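Side-chain contacts in NLP/P60 family protein (Bacillus cereus ATCC 10987, PDB 3H41), which probably acts as a cysteine peptidase of cell-wall degradation, cleaving gamma-D-glutamyl-L-lysine bonds in murein peptides to release L-Ala-D-Glu: residues Thr17-Pro22 against Pro27-Ser32; Trp53-Asn58 against Tyr204-Thr209; Ser157-Val160 against Gln166-Trp169. All blocks are in the same frame, centred on the assembly; numbering follows the deposited sequence.

Contact 1. Residues Thr17-Pro22 against Pro27-Ser32; sequences TLWTAP and PIDVPS
Trp-19 reaches Asp-29 with the far corner of its indole, CH2 lying 3.8 Å from Asp-29 OD2. The contact sets strand 15-19 against the 3-10 turn 27-29 and the weakly bonded helical turn that follows it. Strand 15-19 pairs antiparallel with strand 60-65, which carries the substrate-binding Glu-61, about 6 Å from Trp-19 between side chains, so the contact joins the turn to the strand pair beside the pocket. Ring and carboxylate planes stand 63° apart, the oxygen approaching obliquely, and the two simply touch. Water carries the polar link. One molecule accepts from Trp-19 NE1 at 2.9 Å and donates to Ser-32 OG, which sits near the indole plane at the ring edge. A second accepts from Thr-17 OG1 at 2.7 Å and donates to Ser-32 O. No direct hydrogen bond joins the two segments, although all four touching residues are buried.

With CG beside the backbone N (chi1 -67°), Trp-19 turns its ring toward Asp-29; Trp-53 and Leu-54 of helix 48-56 touch it as well. The carboxylate of Asp-29 is held by a salt bridge with Arg-26 and a hydrogen bond from Trp-42, while Gln-63 bonds to Thr-17 OG1. The serine hydroxyl is fixed within its own turn: Asp-29 O accepts both Ser-32 N at 2.9 Å and, in the carbonyl plane, Ser-32 OG at 2.7 Å.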
loop_
_atom_site.group_PDB
_atom_site.type_symbol
_atom_site.label_atom_id
_atom_site.label_comp_id
_atom_site.label_asym_id
_atom_site.label_seq_id
_atom_site.Cartn_x
_atom_site.Cartn_y
_atom_site.Cartn_z
ATOM N N THR A 17 8.864 4.998 2.772
ATOM C CA THR A 17 8.884 5.337 1.363
ATOM C C THR A 17 10.244 4.928 0.819
ATOM O O THR A 17 11.276 5.283 1.402
ATOM C CB THR A 17 8.665 6.839 1.244
ATOM O OG1 THR A 17 7.381 7.143 1.810
ATOM C CG2 THR A 17 8.688 7.289 -0.227
ATOM N N LEU A 18 10.215 4.138 -0.255
ATOM C CA LEU A 18 11.407 3.657 -0.896
ATOM C C LEU A 18 11.731 4.493 -2.150
ATOM O O LEU A 18 10.864 4.765 -2.989
ATOM C CB LEU A 18 11.240 2.186 -1.274
ATOM C CG LEU A 18 11.491 1.205 -0.101
ATOM C CD1 LEU A 18 10.406 1.313 0.951
ATOM C CD2 LEU A 18 11.572 -0.214 -0.692
ATOM N N TRP A 19 12.996 4.855 -2.259
ATOM C CA TRP A 19 13.503 5.800 -3.287
ATOM C C TRP A 19 14.274 5.027 -4.359
ATOM O O TRP A 19 14.827 3.972 -4.066
ATOM C CB TRP A 19 14.395 6.880 -2.633
ATOM C CG TRP A 19 13.584 7.766 -1.735
ATOM C CD1 TRP A 19 13.061 7.409 -0.533
ATOM C CD2 TRP A 19 13.100 9.104 -1.992
ATOM N NE1 TRP A 19 12.316 8.417 -0.012
ATOM C CE2 TRP A 19 12.324 9.482 -0.874
ATOM C CE3 TRP A 19 13.289 10.037 -3.024
ATOM C CZ2 TRP A 19 11.698 10.745 -0.769
ATOM C CZ3 TRP A 19 12.665 11.265 -2.933
ATOM C CH2 TRP A 19 11.893 11.625 -1.801
ATOM N N THR A 20 14.319 5.562 -5.582
ATOM C CA THR A 20 15.059 4.943 -6.659
ATOM C C THR A 20 16.559 5.125 -6.458
ATOM O O THR A 20 17.330 4.439 -7.072
ATOM C CB THR A 20 14.685 5.554 -8.022
ATOM O OG1 THR A 20 14.893 6.978 -7.970
ATOM C CG2 THR A 20 13.223 5.227 -8.352
ATOM N N ALA A 21 16.981 6.047 -5.604
ATOM C CA ALA A 21 18.395 6.213 -5.288
ATOM C C ALA A 21 18.448 6.688 -3.874
ATOM O O ALA A 21 17.495 7.314 -3.425
ATOM C CB ALA A 21 19.061 7.258 -6.225
ATOM N N PRO A 22 19.544 6.411 -3.160
ATOM C CA PRO A 22 19.644 6.950 -1.807
ATOM C C PRO A 22 19.985 8.458 -1.830
ATOM O O PRO A 22 20.291 8.996 -2.907
ATOM C CB PRO A 22 20.793 6.128 -1.206
ATOM C CG PRO A 22 21.663 5.819 -2.402
ATOM C CD PRO A 22 20.765 5.673 -3.566
ATOM N N PRO A 27 14.321 18.992 1.263
ATOM C CA PRO A 27 13.957 19.339 2.636
ATOM C C PRO A 27 12.475 19.073 2.962
ATOM O O PRO A 27 12.171 18.629 4.052
ATOM C CB PRO A 27 14.290 20.818 2.726
ATOM C CG PRO A 27 15.405 21.012 1.735
ATOM C CD PRO A 27 15.166 20.028 0.622
ATOM N N ILE A 28 11.574 19.322 2.011
ATOM C CA ILE A 28 10.142 19.037 2.200
ATOM C C ILE A 28 9.864 17.535 2.378
ATOM O O ILE A 28 8.829 17.179 2.884
ATOM C CB ILE A 28 9.294 19.583 1.012
ATOM C CG1 ILE A 28 7.843 19.818 1.454
ATOM C CG2 ILE A 28 9.454 18.704 -0.246
ATOM C CD1 ILE A 28 7.121 20.867 0.587
ATOM N N ASP A 29 10.788 16.661 1.983
ATOM C CA ASP A 29 10.555 15.223 2.118
ATOM C C ASP A 29 10.993 14.619 3.462
ATOM O O ASP A 29 10.758 13.427 3.727
ATOM C CB ASP A 29 11.234 14.454 1.005
ATOM C CG ASP A 29 10.820 14.920 -0.336
ATOM O OD1 ASP A 29 9.590 14.943 -0.569
ATOM O OD2 ASP A 29 11.724 15.311 -1.117
ATOM N N VAL A 30 11.588 15.441 4.306
ATOM C CA VAL A 30 12.155 14.997 5.577
ATOM C C VAL A 30 11.152 14.257 6.434
ATOM O O VAL A 30 11.490 13.196 6.959
ATOM C CB VAL A 30 12.861 16.158 6.339
ATOM C CG1 VAL A 30 13.150 15.783 7.809
ATOM C CG2 VAL A 30 14.172 16.534 5.614
ATOM N N PRO A 31 9.891 14.745 6.521
ATOM C CA PRO A 31 8.928 14.015 7.365
ATOM C C PRO A 31 8.528 12.601 6.869
ATOM O O PRO A 31 7.975 11.804 7.635
ATOM C CB PRO A 31 7.710 14.936 7.417
ATOM C CG PRO A 31 8.143 16.262 6.887
ATOM C CD PRO A 31 9.394 16.081 6.115
ATOM N N SER A 32 8.861 12.276 5.634
ATOM C CA SER A 32 8.739 10.897 5.161
ATOM C C SER A 32 9.901 9.991 5.583
ATOM O O SER A 32 9.771 8.744 5.495
ATOM C CB SER A 32 8.574 10.861 3.617
ATOM O OG SER A 32 9.807 11.064 2.971
HETATM O O HOH W 1 7.615 7.344 4.475
HETATM O O HOH W 2 11.654 9.042 2.763
#

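Contact 2. Residues Trp53-Asn58 against Tyr204-Thr209; sequences WLTNAN and YIWAGT. With DGL (D-glutamic acid), chain C; ALA (alanine), chain B.
The indole of Trp-206 is sandwiched between Thr-55 and the bound dipeptide product. On the protein side, Thr-55 CA stands 3.7 Å from the centroid of the five-membered ring and 9° off its normal, a CH-pi contact, while CG2 lies over the middle of the indole. Thr-55 OG1 presses close to the same face, 3.0 Å from Trp-206 CD2, which marks tight packing. The opposite face carries the ligand: alanine CB is 3.5 Å above the plane and the D-glutamate N also lies over it, both offset toward the rim. At the edges, in plane, are Tyr-204 OH, D-glutamate CD and a water, which accepts from Trp-206 NE1 at 2.9 Å and donates to Asn-58 OD1.

Trp-206 CG is trans to its own N (chi1 -173°), which carries the ring to the helix end, and Leu-54 CD1 also meets Ile-205 CD1 at 3.8 Å. A Schellman motif with Asn-58 as C-prime ends that helix; Trp-206 itself lies in a type II turn from Ile-205 to Gly-208, its side chain about 4 Å from that of substrate-binding Asp-215. An element of the N-terminal SH3-type region thus buttresses the tryptophan that walls the substrate pocket of this NlpC/P60 cysteine peptidase.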
loop_
_atom_site.group_PDB
_atom_site.type_symbol
_atom_site.label_atom_id
_atom_site.label_comp_id
_atom_site.label_asym_id
_atom_site.label_seq_id
_atom_site.Cartn_x
_atom_site.Cartn_y
_atom_site.Cartn_z
ATOM N N TRP A 53 7.030 16.222 -9.143
ATOM C CA TRP A 53 8.479 15.922 -9.160
ATOM C C TRP A 53 8.840 14.491 -8.778
ATOM O O TRP A 53 9.749 13.893 -9.348
ATOM C CB TRP A 53 9.184 16.851 -8.208
ATOM C CG TRP A 53 10.675 16.646 -8.050
ATOM C CD1 TRP A 53 11.645 17.177 -8.856
ATOM C CD2 TRP A 53 11.374 15.971 -6.976
ATOM N NE1 TRP A 53 12.888 16.870 -8.379
ATOM C CE2 TRP A 53 12.764 16.124 -7.229
ATOM C CE3 TRP A 53 10.969 15.260 -5.839
ATOM C CZ2 TRP A 53 13.769 15.575 -6.375
ATOM C CZ3 TRP A 53 11.959 14.720 -4.973
ATOM C CH2 TRP A 53 13.343 14.878 -5.260
ATOM N N LEU A 54 8.113 13.948 -7.804
ATOM C CA LEU A 54 8.293 12.532 -7.421
ATOM C C LEU A 54 8.192 11.574 -8.596
ATOM O O LEU A 54 9.023 10.668 -8.717
ATOM C CB LEU A 54 7.307 12.154 -6.312
ATOM C CG LEU A 54 7.516 12.957 -5.022
ATOM C CD1 LEU A 54 6.306 12.753 -4.069
ATOM C CD2 LEU A 54 8.838 12.540 -4.377
ATOM N N THR A 55 7.201 11.793 -9.478
ATOM C CA THR A 55 7.015 11.034 -10.708
ATOM C C THR A 55 7.986 11.471 -11.809
ATOM O O THR A 55 8.690 10.662 -12.401
ATOM C CB THR A 55 5.575 11.262 -11.283
ATOM O OG1 THR A 55 4.609 10.952 -10.259
ATOM C CG2 THR A 55 5.362 10.422 -12.520
ATOM N N ASN A 56 8.023 12.770 -12.094
ATOM C CA ASN A 56 8.740 13.232 -13.281
ATOM C C ASN A 56 10.255 13.165 -13.156
ATOM O O ASN A 56 10.939 13.027 -14.154
ATOM C CB ASN A 56 8.276 14.616 -13.689
ATOM C CG ASN A 56 6.843 14.625 -14.128
ATOM O OD1 ASN A 56 6.244 13.570 -14.335
ATOM N ND2 ASN A 56 6.271 15.806 -14.259
ATOM N N ALA A 57 10.791 13.247 -11.942
ATOM C CA ALA A 57 12.220 13.020 -11.716
ATOM C C ALA A 57 12.485 11.561 -11.308
ATOM O O ALA A 57 13.604 11.198 -10.907
ATOM C CB ALA A 57 12.799 14.033 -10.676
ATOM N N ASN A 58 11.474 10.709 -11.451
ATOM C CA ASN A 58 11.581 9.263 -11.179
ATOM C C ASN A 58 12.276 8.943 -9.848
ATOM O O ASN A 58 13.361 8.318 -9.790
ATOM C CB ASN A 58 12.282 8.577 -12.350
ATOM C CG ASN A 58 12.217 7.057 -12.273
ATOM O OD1 ASN A 58 11.258 6.473 -11.753
ATOM N ND2 ASN A 58 13.247 6.407 -12.814
ATOM N N TYR A 204 -3.992 11.647 -3.999
ATOM C CA TYR A 204 -2.991 10.827 -4.659
ATOM C C TYR A 204 -1.576 11.190 -4.272
ATOM O O TYR A 204 -1.281 12.345 -4.038
ATOM C CB TYR A 204 -3.173 11.021 -6.162
ATOM C CG TYR A 204 -2.247 10.273 -7.106
ATOM C CD1 TYR A 204 -0.951 10.728 -7.368
ATOM C CD2 TYR A 204 -2.711 9.165 -7.812
ATOM C CE1 TYR A 204 -0.119 10.036 -8.263
ATOM C CE2 TYR A 204 -1.908 8.512 -8.728
ATOM C CZ TYR A 204 -0.620 8.941 -8.940
ATOM O OH TYR A 204 0.119 8.265 -9.880
ATOM N N ILE A 205 -0.701 10.196 -4.189
ATOM C CA ILE A 205 0.738 10.464 -4.166
ATOM C C ILE A 205 1.420 9.346 -4.989
ATOM O O ILE A 205 1.056 8.196 -4.900
ATOM C CB ILE A 205 1.279 10.606 -2.713
ATOM C CG1 ILE A 205 2.675 11.290 -2.656
ATOM C CG2 ILE A 205 1.300 9.271 -2.002
ATOM C CD1 ILE A 205 2.652 12.765 -3.050
ATOM N N TRP A 206 2.409 9.711 -5.785
ATOM C CA TRP A 206 3.215 8.732 -6.521
ATOM C C TRP A 206 3.840 7.722 -5.563
ATOM O O TRP A 206 4.327 8.074 -4.504
ATOM C CB TRP A 206 4.280 9.453 -7.335
ATOM C CG TRP A 206 5.095 8.627 -8.280
ATOM C CD1 TRP A 206 6.435 8.385 -8.186
ATOM C CD2 TRP A 206 4.663 8.007 -9.494
ATOM N NE1 TRP A 206 6.861 7.652 -9.240
ATOM C CE2 TRP A 206 5.804 7.420 -10.084
ATOM C CE3 TRP A 206 3.432 7.903 -10.147
ATOM C CZ2 TRP A 206 5.742 6.696 -11.263
ATOM C CZ3 TRP A 206 3.375 7.222 -11.346
ATOM C CH2 TRP A 206 4.531 6.640 -11.905
ATOM N N ALA A 207 3.799 6.457 -5.979
ATOM C CA ALA A 207 4.283 5.348 -5.197
ATOM C C ALA A 207 3.476 5.081 -3.914
ATOM O O ALA A 207 3.860 4.264 -3.119
ATOM C CB ALA A 207 5.856 5.514 -4.868
ATOM N N GLY A 208 2.339 5.740 -3.729
ATOM C CA GLY A 208 1.614 5.672 -2.452
ATOM C C GLY A 208 1.029 4.275 -2.311
ATOM O O GLY A 208 0.444 3.770 -3.231
ATOM N N THR A 209 1.217 3.646 -1.151
ATOM C CA THR A 209 0.824 2.278 -0.951
ATOM C C THR A 209 0.247 2.143 0.468
ATOM O O THR A 209 0.460 1.144 1.156
ATOM C CB THR A 209 2.026 1.329 -1.161
ATOM O OG1 THR A 209 2.850 1.839 -2.243
ATOM C CG2 THR A 209 1.511 -0.088 -1.464
HETATM N N DGL C . 3.471 3.413 -10.234
HETATM C CA DGL C . 2.858 3.559 -11.556
HETATM C C DGL C . 2.578 2.225 -12.183
HETATM O O DGL C . 2.556 2.082 -13.413
HETATM C CB DGL C . 1.560 4.376 -11.442
HETATM C CG DGL C . 0.918 4.730 -12.798
HETATM C CD DGL C . 1.873 5.260 -13.865
HETATM O OE1 DGL C . 1.818 6.478 -14.117
HETATM O OE2 DGL C . 2.646 4.490 -14.500
HETATM O OXT DGL C . 2.305 1.254 -11.467
HETATM N N ALA B . 6.270 1.679 -8.574
HETATM C CA ALA B . 5.304 2.856 -8.718
HETATM C C ALA B . 4.684 2.870 -10.111
HETATM O O ALA B . 5.303 2.399 -11.075
HETATM C CB ALA B . 6.021 4.182 -8.480
HETATM O O HOH W 3 9.630 6.975 -9.731
#

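Contact 3. Residues Ser157-Val160 against Gln166-Trp169; sequences SYRV and QKAW. With PO4 (phosphate ion), chain D.
Arg-159 runs past Ala-168 O and then crosses the Lys-167 side chain. The antiparallel beta hairpin of strands 157-161 and 167-171 belongs to the second SH3-type domain. Along the arginine, CB passes 3.9 Å from Ala-168 O and CG comes nearer to the same oxygen, at 3.5 Å. Beyond CG the chain runs extended, NE passing Lys-167 CB, until the guanidinium comes to lie face-on to Lys-167 CD. That carbon rests 3.3 Å above the guanidinium plane, over one face and offset toward the rim, so aliphatic carbon covers the flat group. The charged ends keep apart, Arg-159 NH1 and Lys-167 NZ being 5.6 Å from each other, and Arg-159 NH2 is hydrogen-bonded to Asn-132 O outside the hairpin.

The backbone evidence for the register is the hydrogen-bonded pair Val-160 and Ala-168. Val-160 N donates to Ala-168 O over 2.8 Å, nearly straight at 171°, and Ala-168 N returns a bond to Val-160 O at 3.0 Å. Their side chains share one sheet face, where Val-160 also touches Leu-148, Val-120 and Leu-129. On the other face, Arg-159 and Trp-169 form the non-hydrogen-bonded pair. Trp-169 CG lies between the backbone N and the carbonyl carbon (chi1 72°), which leans the indole across to the start of strand 157-161, bringing Trp-169 CE3 within 3.5 Å of Ser-157 CB.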
loop_
_atom_site.group_PDB
_atom_site.type_symbol
_atom_site.label_atom_id
_atom_site.label_comp_id
_atom_site.label_asym_id
_atom_site.label_seq_id
_atom_site.Cartn_x
_atom_site.Cartn_y
_atom_site.Cartn_z
ATOM N N SER A 157 -10.954 -4.157 22.544
ATOM C CA SER A 157 -9.652 -3.977 21.889
ATOM C C SER A 157 -8.953 -5.258 21.495
ATOM O O SER A 157 -9.297 -6.342 21.966
ATOM C CB SER A 157 -8.709 -3.180 22.798
ATOM O OG SER A 157 -8.492 -3.862 24.015
ATOM N N TYR A 158 -7.972 -5.117 20.615
ATOM C CA TYR A 158 -7.022 -6.171 20.349
ATOM C C TYR A 158 -5.692 -5.660 20.866
ATOM O O TYR A 158 -5.380 -4.470 20.689
ATOM C CB TYR A 158 -6.837 -6.405 18.853
ATOM C CG TYR A 158 -8.077 -6.770 18.081
ATOM C CD1 TYR A 158 -8.680 -8.001 18.252
ATOM C CD2 TYR A 158 -8.616 -5.898 17.154
ATOM C CE1 TYR A 158 -9.815 -8.344 17.529
ATOM C CE2 TYR A 158 -9.762 -6.239 16.413
ATOM C CZ TYR A 158 -10.349 -7.458 16.608
ATOM O OH TYR A 158 -11.471 -7.822 15.894
ATOM N N ARG A 159 -4.914 -6.545 21.482
ATOM C CA ARG A 159 -3.524 -6.261 21.774
ATOM C C ARG A 159 -2.627 -6.914 20.739
ATOM O O ARG A 159 -2.834 -8.087 20.338
ATOM C CB ARG A 159 -3.213 -6.755 23.194
ATOM C CG ARG A 159 -1.879 -6.318 23.733
ATOM C CD ARG A 159 -1.871 -6.511 25.271
ATOM N NE ARG A 159 -0.938 -5.611 25.911
ATOM C CZ ARG A 159 -0.048 -5.968 26.834
ATOM N NH1 ARG A 159 0.033 -7.232 27.243
ATOM N NH2 ARG A 159 0.758 -5.046 27.364
ATOM N N VAL A 160 -1.625 -6.162 20.274
ATOM C CA VAL A 160 -0.734 -6.651 19.259
ATOM C C VAL A 160 0.729 -6.371 19.597
ATOM O O VAL A 160 1.046 -5.512 20.425
ATOM C CB VAL A 160 -1.065 -5.977 17.875
ATOM C CG1 VAL A 160 -2.482 -6.314 17.451
ATOM C CG2 VAL A 160 -0.852 -4.441 17.987
ATOM N N GLN A 166 7.702 -3.803 21.276
ATOM C CA GLN A 166 6.722 -3.212 22.194
ATOM C C GLN A 166 5.338 -3.785 21.933
ATOM O O GLN A 166 5.063 -4.388 20.885
ATOM C CB GLN A 166 6.692 -1.679 22.075
ATOM C CG GLN A 166 7.951 -0.992 22.561
ATOM C CD GLN A 166 7.845 0.516 22.489
ATOM O OE1 GLN A 166 7.706 1.090 21.381
ATOM N NE2 GLN A 166 7.894 1.179 23.663
ATOM N N LYS A 167 4.474 -3.621 22.922
ATOM C CA LYS A 167 3.084 -4.045 22.862
ATOM C C LYS A 167 2.190 -2.804 22.771
ATOM O O LYS A 167 2.539 -1.729 23.309
ATOM C CB LYS A 167 2.747 -4.860 24.104
ATOM C CG LYS A 167 3.598 -6.139 24.250
ATOM C CD LYS A 167 3.131 -6.967 25.445
ATOM C CE LYS A 167 3.875 -8.313 25.567
ATOM N NZ LYS A 167 5.339 -8.138 25.580
ATOM N N ALA A 168 1.077 -2.975 22.070
ATOM C CA ALA A 168 0.156 -1.905 21.733
ATOM C C ALA A 168 -1.236 -2.449 21.626
ATOM O O ALA A 168 -1.465 -3.668 21.488
ATOM C CB ALA A 168 0.550 -1.271 20.383
ATOM N N TRP A 169 -2.194 -1.540 21.562
ATOM C CA TRP A 169 -3.575 -1.941 21.389
ATOM C C TRP A 169 -4.355 -0.991 20.493
ATOM O O TRP A 169 -3.964 0.168 20.337
ATOM C CB TRP A 169 -4.229 -2.071 22.743
ATOM C CG TRP A 169 -4.521 -0.790 23.485
ATOM C CD1 TRP A 169 -3.726 -0.152 24.394
ATOM C CD2 TRP A 169 -5.751 -0.068 23.438
ATOM N NE1 TRP A 169 -4.377 0.959 24.886
ATOM C CE2 TRP A 169 -5.624 1.032 24.302
ATOM C CE3 TRP A 169 -6.935 -0.219 22.685
ATOM C CZ2 TRP A 169 -6.660 1.983 24.487
ATOM C CZ3 TRP A 169 -7.967 0.733 22.849
ATOM C CH2 TRP A 169 -7.820 1.816 23.762
HETATM P P PO4 D . 8.713 4.339 24.773
HETATM O O1 PO4 D . 9.379 3.281 25.617
HETATM O O2 PO4 D . 8.564 5.615 25.623
HETATM O O3 PO4 D . 9.635 4.617 23.605
HETATM O O4 PO4 D . 7.373 3.873 24.300
#

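Contacts 1 and 2 are neighbours, their centres 11 Å apart, and meet through helix 48-56, which belongs to contact 2: its Trp-53 and Leu-54 pack on Trp-19 of contact 1, and Thr-20 OG1 probably hydrogen-bonds Asn-58 O. Contact 1 is wholly buried and bridged by water; contact 2 is partly buried, joins regions 146 residues apart and faces the ligands with an aromatic wall. Contact 3, also partly buried, sits within one hairpin, nested in the loop that contact 2 closes, with nearest atoms about 18 Å away and on the opposite side of the chain's centre. Among the three, it alone has direct hydrogen bonds between its segments, all backbone.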